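Local coordinates for protein FmtA (Staphylococcus aureus, PDB 5ZH8) that hydrolyses the ester-linked D-alanine of wall and lipoteichoic acids in the staphylococcal cell envelope, affecting methicillin resistance and cell wall structure, at residues 168-172 against 173-177; 300-304 against 305-309; 334-338 against 339-343. One frame throughout, in Å; residues are numbered along the deposited sequence.

Interaction 1 of 3, residues 168-172 against 173-177; sequences KDLML and HQSGL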
loop_
_atom_site.group_PDB
_atom_site.type_symbol
_atom_site.label_atom_id
_atom_site.label_comp_id
_atom_site.label_asym_id
_atom_site.label_seq_id
_atom_site.Cartn_x
_atom_site.Cartn_y
_atom_site.Cartn_z
ATOM N N LYS A 168 -7.084 -28.442 -7.767
ATOM C CA LYS A 168 -6.453 -27.615 -8.789
ATOM C C LYS A 168 -7.048 -26.209 -8.847
ATOM O O LYS A 168 -6.315 -25.246 -9.057
ATOM C CB LYS A 168 -6.561 -28.282 -10.165
ATOM C CG LYS A 168 -5.697 -27.614 -11.223
ATOM C CD LYS A 168 -5.699 -28.347 -12.549
ATOM C CE LYS A 168 -4.453 -27.987 -13.351
ATOM N NZ LYS A 168 -4.564 -28.307 -14.802
ATOM N N ASP A 169 -8.362 -26.097 -8.671
ATOM C CA ASP A 169 -9.037 -24.799 -8.702
ATOM C C ASP A 169 -8.688 -23.915 -7.499
ATOM O O ASP A 169 -8.685 -22.692 -7.612
ATOM C CB ASP A 169 -10.555 -24.982 -8.813
ATOM C CG ASP A 169 -10.994 -25.424 -10.200
ATOM O OD1 ASP A 169 -10.135 -25.517 -11.094
ATOM O OD2 ASP A 169 -12.200 -25.684 -10.398
ATOM N N LEU A 170 -8.397 -24.529 -6.356
ATOM C CA LEU A 170 -7.866 -23.799 -5.212
ATOM C C LEU A 170 -6.448 -23.334 -5.514
ATOM O O LEU A 170 -6.120 -22.162 -5.358
ATOM C CB LEU A 170 -7.833 -24.681 -3.969
ATOM C CG LEU A 170 -9.141 -25.256 -3.440
ATOM C CD1 LEU A 170 -8.837 -26.311 -2.391
ATOM C CD2 LEU A 170 -10.008 -24.166 -2.844
ATOM N N MET A 171 -5.617 -24.273 -5.947
ATOM C CA MET A 171 -4.223 -24.013 -6.289
ATOM C C MET A 171 -4.073 -22.877 -7.300
ATOM O O MET A 171 -3.168 -22.054 -7.174
ATOM C CB MET A 171 -3.581 -25.301 -6.829
ATOM C CG MET A 171 -2.117 -25.191 -7.223
ATOM S SD MET A 171 -1.862 -24.585 -8.906
ATOM C CE MET A 171 -2.396 -25.980 -9.887
ATOM N N LEU A 172 -4.963 -22.833 -8.288
ATOM C CA LEU A 172 -4.903 -21.829 -9.358
ATOM C C LEU A 172 -5.676 -20.535 -9.044
ATOM O O LEU A 172 -5.735 -19.640 -9.890
ATOM C CB LEU A 172 -5.435 -22.422 -10.676
ATOM C CG LEU A 172 -4.692 -23.588 -11.335
ATOM C CD1 LEU A 172 -5.517 -24.155 -12.479
ATOM C CD2 LEU A 172 -3.317 -23.180 -11.828
ATOM N N HIS A 173 -6.252 -20.434 -7.845
ATOM C CA HIS A 173 -7.107 -19.299 -7.455
ATOM C C HIS A 173 -8.306 -19.104 -8.384
ATOM O O HIS A 173 -8.478 -18.037 -8.958
ATOM C CB HIS A 173 -6.304 -17.992 -7.354
ATOM C CG HIS A 173 -5.252 -18.005 -6.292
ATOM N ND1 HIS A 173 -5.548 -18.114 -4.949
ATOM C CD2 HIS A 173 -3.907 -17.898 -6.375
ATOM C CE1 HIS A 173 -4.424 -18.091 -4.253
ATOM N NE2 HIS A 173 -3.414 -17.967 -5.095
ATOM N N GLN A 174 -9.130 -20.140 -8.519
ATOM C CA GLN A 174 -10.358 -20.070 -9.316
ATOM C C GLN A 174 -11.447 -20.977 -8.739
ATOM O O GLN A 174 -12.194 -21.624 -9.475
ATOM C CB GLN A 174 -10.066 -20.436 -10.773
ATOM C CG GLN A 174 -9.445 -21.812 -10.959
ATOM C CD GLN A 174 -9.231 -22.172 -12.420
ATOM O OE1 GLN A 174 -8.947 -21.311 -13.255
ATOM N NE2 GLN A 174 -9.365 -23.455 -12.735
ATOM N N SER A 175 -11.544 -20.990 -7.413
ATOM C CA SER A 175 -12.463 -21.874 -6.703
ATOM C C SER A 175 -13.877 -21.308 -6.601
ATOM O O SER A 175 -14.849 -22.058 -6.523
ATOM C CB SER A 175 -11.923 -22.146 -5.302
ATOM O OG SER A 175 -11.788 -20.943 -4.568
ATOM N N GLY A 176 -13.985 -19.983 -6.593
ATOM C CA GLY A 176 -15.270 -19.315 -6.408
ATOM C C GLY A 176 -15.595 -19.053 -4.951
ATOM O O GLY A 176 -16.695 -18.605 -4.631
ATOM N N LEU A 177 -14.637 -19.317 -4.067
ATOM C CA LEU A 177 -14.802 -19.033 -2.649
ATOM C C LEU A 177 -14.722 -17.524 -2.435
ATOM O O LEU A 177 -13.908 -16.842 -3.070
ATOM C CB LEU A 177 -13.709 -19.729 -1.826
ATOM C CG LEU A 177 -13.754 -21.251 -1.660
ATOM C CD1 LEU A 177 -12.401 -21.751 -1.179
ATOM C CD2 LEU A 177 -14.855 -21.690 -0.714
#

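Interaction 2 of 3, residues 300-304 against 305-309; sequences TQIQQ and YKLFS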
loop_
_atom_site.group_PDB
_atom_site.type_symbol
_atom_site.label_atom_id
_atom_site.label_comp_id
_atom_site.label_asym_id
_atom_site.label_seq_id
_atom_site.Cartn_x
_atom_site.Cartn_y
_atom_site.Cartn_z
ATOM N N THR A 300 17.292 -22.104 -5.796
ATOM C CA THR A 300 18.432 -22.653 -6.525
ATOM C C THR A 300 18.526 -24.168 -6.361
ATOM O O THR A 300 18.881 -24.878 -7.300
ATOM C CB THR A 300 19.763 -22.041 -6.067
ATOM O OG1 THR A 300 19.895 -22.185 -4.649
ATOM C CG2 THR A 300 19.840 -20.582 -6.459
ATOM N N GLN A 301 18.216 -24.658 -5.163
ATOM C CA GLN A 301 18.236 -26.095 -4.900
ATOM C C GLN A 301 17.110 -26.841 -5.611
ATOM O O GLN A 301 17.316 -27.955 -6.089
ATOM C CB GLN A 301 18.184 -26.363 -3.406
ATOM C CG GLN A 301 19.516 -26.144 -2.721
ATOM C CD GLN A 301 19.468 -26.544 -1.266
ATOM O OE1 GLN A 301 20.011 -27.575 -0.880
ATOM N NE2 GLN A 301 18.796 -25.739 -0.452
ATOM N N ILE A 302 15.931 -26.229 -5.685
ATOM C CA ILE A 302 14.829 -26.793 -6.468
ATOM C C ILE A 302 15.216 -26.808 -7.949
ATOM O O ILE A 302 15.003 -27.805 -8.641
ATOM C CB ILE A 302 13.503 -26.027 -6.246
ATOM C CG1 ILE A 302 13.001 -26.259 -4.815
ATOM C CG2 ILE A 302 12.443 -26.480 -7.241
ATOM C CD1 ILE A 302 12.000 -25.232 -4.330
ATOM N N GLN A 303 15.807 -25.712 -8.417
ATOM C CA GLN A 303 16.309 -25.623 -9.784
ATOM C C GLN A 303 17.319 -26.725 -10.080
ATOM O O GLN A 303 17.404 -27.200 -11.213
ATOM C CB GLN A 303 16.942 -24.250 -10.049
ATOM C CG GLN A 303 15.941 -23.156 -10.389
ATOM C CD GLN A 303 16.608 -21.823 -10.653
ATOM O OE1 GLN A 303 17.398 -21.341 -9.840
ATOM N NE2 GLN A 303 16.293 -21.217 -11.787
ATOM N N GLN A 304 18.081 -27.122 -9.066
ATOM C CA GLN A 304 19.050 -28.216 -9.189
ATOM C C GLN A 304 18.464 -29.606 -8.895
ATOM O O GLN A 304 19.203 -30.549 -8.645
ATOM C CB GLN A 304 20.230 -27.946 -8.264
ATOM C CG GLN A 304 21.078 -26.775 -8.717
ATOM C CD GLN A 304 21.958 -26.219 -7.618
ATOM O OE1 GLN A 304 21.840 -26.590 -6.444
ATOM N NE2 GLN A 304 22.852 -25.315 -7.994
ATOM N N TYR A 305 17.139 -29.720 -8.921
ATOM C CA TYR A 305 16.443 -31.003 -8.797
ATOM C C TYR A 305 16.666 -31.702 -7.462
ATOM O O TYR A 305 16.921 -32.898 -7.422
ATOM C CB TYR A 305 16.820 -31.920 -9.962
ATOM C CG TYR A 305 16.755 -31.217 -11.296
ATOM C CD1 TYR A 305 15.570 -30.634 -11.728
ATOM C CD2 TYR A 305 17.869 -31.126 -12.115
ATOM C CE1 TYR A 305 15.498 -29.984 -12.938
ATOM C CE2 TYR A 305 17.805 -30.478 -13.329
ATOM C CZ TYR A 305 16.617 -29.915 -13.734
ATOM O OH TYR A 305 16.555 -29.270 -14.941
ATOM N N LYS A 306 16.518 -30.971 -6.367
ATOM C CA LYS A 306 16.696 -31.524 -5.039
ATOM C C LYS A 306 15.418 -31.945 -4.376
ATOM O O LYS A 306 15.447 -32.625 -3.400
ATOM C CB LYS A 306 17.424 -30.566 -4.132
ATOM C CG LYS A 306 18.923 -30.667 -4.228
ATOM C CD LYS A 306 19.574 -30.405 -2.891
ATOM C CE LYS A 306 20.958 -29.812 -3.073
ATOM N NZ LYS A 306 21.466 -29.153 -1.846
ATOM N N LEU A 307 14.296 -31.483 -4.861
ATOM C CA LEU A 307 13.007 -31.940 -4.333
ATOM C C LEU A 307 12.299 -32.895 -5.277
ATOM O O LEU A 307 11.606 -33.800 -4.827
ATOM C CB LEU A 307 12.076 -30.761 -4.066
ATOM C CG LEU A 307 12.395 -29.887 -2.868
ATOM C CD1 LEU A 307 11.231 -28.930 -2.683
ATOM C CD2 LEU A 307 12.637 -30.708 -1.608
ATOM N N PHE A 308 12.437 -32.658 -6.581
ATOM C CA PHE A 308 11.843 -33.514 -7.593
ATOM C C PHE A 308 12.827 -33.781 -8.731
ATOM O O PHE A 308 13.792 -33.037 -8.929
ATOM C CB PHE A 308 10.579 -32.874 -8.174
ATOM C CG PHE A 308 9.682 -32.229 -7.153
ATOM C CD1 PHE A 308 8.865 -33.001 -6.328
ATOM C CD2 PHE A 308 9.635 -30.849 -7.031
ATOM C CE1 PHE A 308 8.022 -32.408 -5.407
ATOM C CE2 PHE A 308 8.793 -30.250 -6.114
ATOM C CZ PHE A 308 7.988 -31.030 -5.300
ATOM N N SER A 309 12.559 -34.849 -9.482
ATOM C CA SER A 309 13.265 -35.135 -10.729
ATOM C C SER A 309 13.061 -34.022 -11.767
ATOM O O SER A 309 12.134 -33.216 -11.646
ATOM C CB SER A 309 12.746 -36.444 -11.312
ATOM O OG SER A 309 11.358 -36.340 -11.576
#

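Interaction 3 of 3, residues 334-338 against 339-343; sequences YAKPT and LNRLN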
loop_
_atom_site.group_PDB
_atom_site.type_symbol
_atom_site.label_atom_id
_atom_site.label_comp_id
_atom_site.label_asym_id
_atom_site.label_seq_id
_atom_site.Cartn_x
_atom_site.Cartn_y
_atom_site.Cartn_z
ATOM N N TYR A 334 4.758 -17.626 -9.872
ATOM C CA TYR A 334 4.528 -17.288 -11.274
ATOM C C TYR A 334 5.667 -17.737 -12.178
ATOM O O TYR A 334 6.823 -17.459 -11.903
ATOM C CB TYR A 334 4.380 -15.776 -11.410
ATOM C CG TYR A 334 3.158 -15.207 -10.738
ATOM C CD1 TYR A 334 1.959 -15.113 -11.423
ATOM C CD2 TYR A 334 3.202 -14.749 -9.418
ATOM C CE1 TYR A 334 0.829 -14.589 -10.819
ATOM C CE2 TYR A 334 2.076 -14.222 -8.807
ATOM C CZ TYR A 334 0.895 -14.143 -9.513
ATOM O OH TYR A 334 -0.233 -13.622 -8.926
ATOM N N ALA A 335 5.319 -18.429 -13.258
ATOM C CA ALA A 335 6.232 -18.644 -14.373
ATOM C C ALA A 335 5.830 -17.684 -15.479
ATOM O O ALA A 335 4.753 -17.819 -16.052
ATOM C CB ALA A 335 6.152 -20.078 -14.861
ATOM N N LYS A 336 6.691 -16.708 -15.761
ATOM C CA LYS A 336 6.400 -15.674 -16.753
ATOM C C LYS A 336 7.345 -15.782 -17.959
ATOM O O LYS A 336 8.273 -16.592 -17.945
ATOM C CB LYS A 336 6.493 -14.296 -16.102
ATOM C CG LYS A 336 5.624 -14.137 -14.861
ATOM C CD LYS A 336 5.745 -12.740 -14.273
ATOM C CE LYS A 336 4.435 -12.256 -13.680
ATOM N NZ LYS A 336 3.422 -11.970 -14.738
ATOM N N PRO A 337 7.102 -14.985 -19.015
ATOM C CA PRO A 337 7.936 -15.072 -20.211
ATOM C C PRO A 337 9.428 -14.827 -20.006
ATOM O O PRO A 337 10.239 -15.573 -20.557
ATOM C CB PRO A 337 7.343 -14.000 -21.119
ATOM C CG PRO A 337 5.906 -14.009 -20.767
ATOM C CD PRO A 337 5.891 -14.189 -19.277
ATOM N N THR A 338 9.790 -13.806 -19.234
ATOM C CA THR A 338 11.202 -13.439 -19.076
ATOM C C THR A 338 11.780 -13.835 -17.728
ATOM O O THR A 338 12.978 -13.644 -17.496
ATOM C CB THR A 338 11.400 -11.923 -19.230
ATOM O OG1 THR A 338 10.706 -11.249 -18.174
ATOM C CG2 THR A 338 10.873 -11.442 -20.553
ATOM N N LEU A 339 10.939 -14.381 -16.845
ATOM C CA LEU A 339 11.315 -14.583 -15.442
ATOM C C LEU A 339 10.286 -15.397 -14.674
ATOM O O LEU A 339 9.150 -15.534 -15.112
ATOM C CB LEU A 339 11.490 -13.225 -14.753
ATOM C CG LEU A 339 10.284 -12.268 -14.809
ATOM C CD1 LEU A 339 9.284 -12.534 -13.685
ATOM C CD2 LEU A 339 10.748 -10.815 -14.762
ATOM N N ASN A 340 10.708 -15.943 -13.537
ATOM C CA ASN A 340 9.795 -16.514 -12.547
ATOM C C ASN A 340 9.710 -15.541 -11.378
ATOM O O ASN A 340 10.708 -14.927 -10.998
ATOM C CB ASN A 340 10.274 -17.886 -12.050
ATOM C CG ASN A 340 10.013 -19.003 -13.049
ATOM O OD1 ASN A 340 9.726 -18.757 -14.223
ATOM N ND2 ASN A 340 10.122 -20.244 -12.584
ATOM N N ARG A 341 8.521 -15.422 -10.799
ATOM C CA ARG A 341 8.260 -14.410 -9.796
ATOM C C ARG A 341 7.558 -14.975 -8.562
ATOM O O ARG A 341 6.625 -15.770 -8.681
ATOM C CB ARG A 341 7.414 -13.300 -10.421
ATOM C CG ARG A 341 6.818 -12.307 -9.440
ATOM C CD ARG A 341 6.041 -11.237 -10.187
ATOM N NE ARG A 341 5.606 -10.149 -9.308
ATOM C CZ ARG A 341 4.498 -10.168 -8.567
ATOM N NH1 ARG A 341 3.695 -11.228 -8.577
ATOM N NH2 ARG A 341 4.191 -9.131 -7.812
ATOM N N LEU A 342 8.029 -14.560 -7.388
ATOM C CA LEU A 342 7.285 -14.717 -6.138
ATOM C C LEU A 342 7.091 -13.340 -5.509
ATOM O O LEU A 342 7.914 -12.443 -5.692
ATOM C CB LEU A 342 8.013 -15.622 -5.139
ATOM C CG LEU A 342 8.047 -17.114 -5.448
ATOM C CD1 LEU A 342 9.154 -17.437 -6.426
ATOM C CD2 LEU A 342 8.240 -17.932 -4.182
ATOM N N ASN A 343 5.996 -13.187 -4.775
ATOM C CA ASN A 343 5.707 -11.939 -4.099
ATOM C C ASN A 343 4.679 -12.133 -2.983
ATOM O O ASN A 343 3.699 -12.852 -3.150
ATOM C CB ASN A 343 5.205 -10.894 -5.099
ATOM C CG ASN A 343 4.885 -9.573 -4.435
ATOM O OD1 ASN A 343 5.756 -8.727 -4.241
ATOM N ND2 ASN A 343 3.624 -9.386 -4.100
#

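Interaction 1 of 3, residues 168-172 against 173-177
Gln174 and Asp169 are joined twice, backbone to backbone and side chain to side chain, where helix 167-171 ends in a Schellman motif. Gln174 N bonds to Asp169 O at 2.7 Å and His173 N to Leu170 O at 3.0 Å. The positive phi of His173 (58°) makes the reversal that lets both amides turn back into the last helical turn. Gln174 CG is wedged between its own backbone N and carbonyl carbon (chi1 57°), and from there the extended chain runs back along the helix end to set NE2 2.7 Å from Asp169 OD1. Asp169 OD1 lies in the plane of the Gln174 amide, yet NE2 comes to it from above the carboxylate plane, the two planes standing 70° apart. Asp169 OD2 is taken by Lys207 in a salt bridge, so both carboxylate oxygens are held. Gln174 also lies alongside Leu172, whose CD1 is 3.9 Å from Gln174 NE2. Leu170 CD2 touches Ser175 CB at 3.7 Å and Leu177 CD1 at 3.8 Å. The His173 imidazole, with Leu170 O over one face, leaves the helix end to bond through ND1 with Asn215 and to meet the rings of Tyr211, Tyr216 and Tyr329. Asn215, which also bonds Ser175 OG, belongs to helix 213-227, and Leu170 packs on Val218 and Leu219 of that same helix.

Interaction 2 of 3, residues 300-304 against 305-309
A Schellman motif closes helix 292-303, with Tyr305 and Lys306 turning their amides back to Ile302 and Gln301. Tyr305 is the C-prime residue, and its positive phi (63°) swings the chain round the helix end. Its N bonds to Ile302 O at 2.9 Å. Lys306 N bonds to Gln301 O at 3.1 Å, so two carbonyls of the final turn are satisfied by the chain that leaves it. Outside the backbone, Gln301 and Lys306 also meet by their side chains. The lysine, bent at chi2, carries CD and CE across the glutamine amide, with CE 3.3 Å from Gln301 OE1, and brings NZ to the same oxygen, a bond whose modelled geometry is doubtful. At the other end of the amide, Gln301 NE2 donates to Leu243 O and Lys297 O. The Tyr305 ring folds back over the helix end, and Gln303 O lies 3.6 Å above its plane, over the ring centre; Tyr305 OH extends to Asn314 OD1. On the inner side Leu307 CD1 lies 3.8 Å from Ile302 CG1, the leucine side chain setting out toward the helix and crossing the isoleucine. Ile302 in turn packs on Phe131 and Leu135 of helix 129-142, where Phe308 also touches Lys138 and Gln139. Ser309 then forms the N-cap position of helix 310-318, against which Tyr305 leans at Pro310 and Thr313, so the turn passes directly from one helix into the next.

Interaction 3 of 3, residues 334-338 against 339-343
Tyr334 and Arg341 form a hydrogen-bonded antiparallel pair: Tyr334 N to Arg341 O and Arg341 N to Tyr334 O, each 2.9 Å. Nearer the bend Lys336 N bonds Leu339 O at 2.8 Å, closing a hairpin whose Pro337-Thr338 corner has the backbone angles of a type I turn. The tyrosine and arginine side chains run side by side on one face of the sheet. With CG turned opposite the backbone N (chi1 168°) and the chain straight out to NE, Arg341 carries NH1 to 3.4 Å from Tyr334 CE2, which lies at the guanidinium edge near its plane; ring and guanidinium planes are 61° apart. The aliphatic stems also touch: Lys336 CD lies 3.6 Å from Leu339 CD1 and Lys336 CE 4.0 Å from Arg341 CD. The charged ends part: Lys336 NZ pairs with Glu328, Arg341 NE with Glu372 of helix 371-382. On the other face Asn340 OD1 sits 3.5 Å from Ala335 CA, its amide bonded to Leu317, Tyr355 and Asn390. Strand 340-346 is flanked by strand 349-355, where Tyr354 touches Leu339 and Arg341, and Tyr334 and Arg341 also pack on Thr269 and Ser268 of the second subunit.

In the fold
Interactions 1 and 2 use the same device, a Schellman motif with a positive-phi aromatic residue, and both add a leucine-bearing apolar pair, but in different settings: interaction 1 is buried and reinforced by an amide-carboxylate bond, whereas interaction 2 lies at the surface, with an exposed lysine and tyrosine. Interaction 3 is instead a buried beta hairpin in the eight-stranded sheet, joined by strand bonds, its charged side chains paired with acids outside it, and bordering the second subunit. None of the three touches another, but Tyr211 and Tyr329 lie against both His173 of interaction 1 and Tyr334 of interaction 3. Leu317, in the helix following interaction 2, bonds Asn340 of interaction 3.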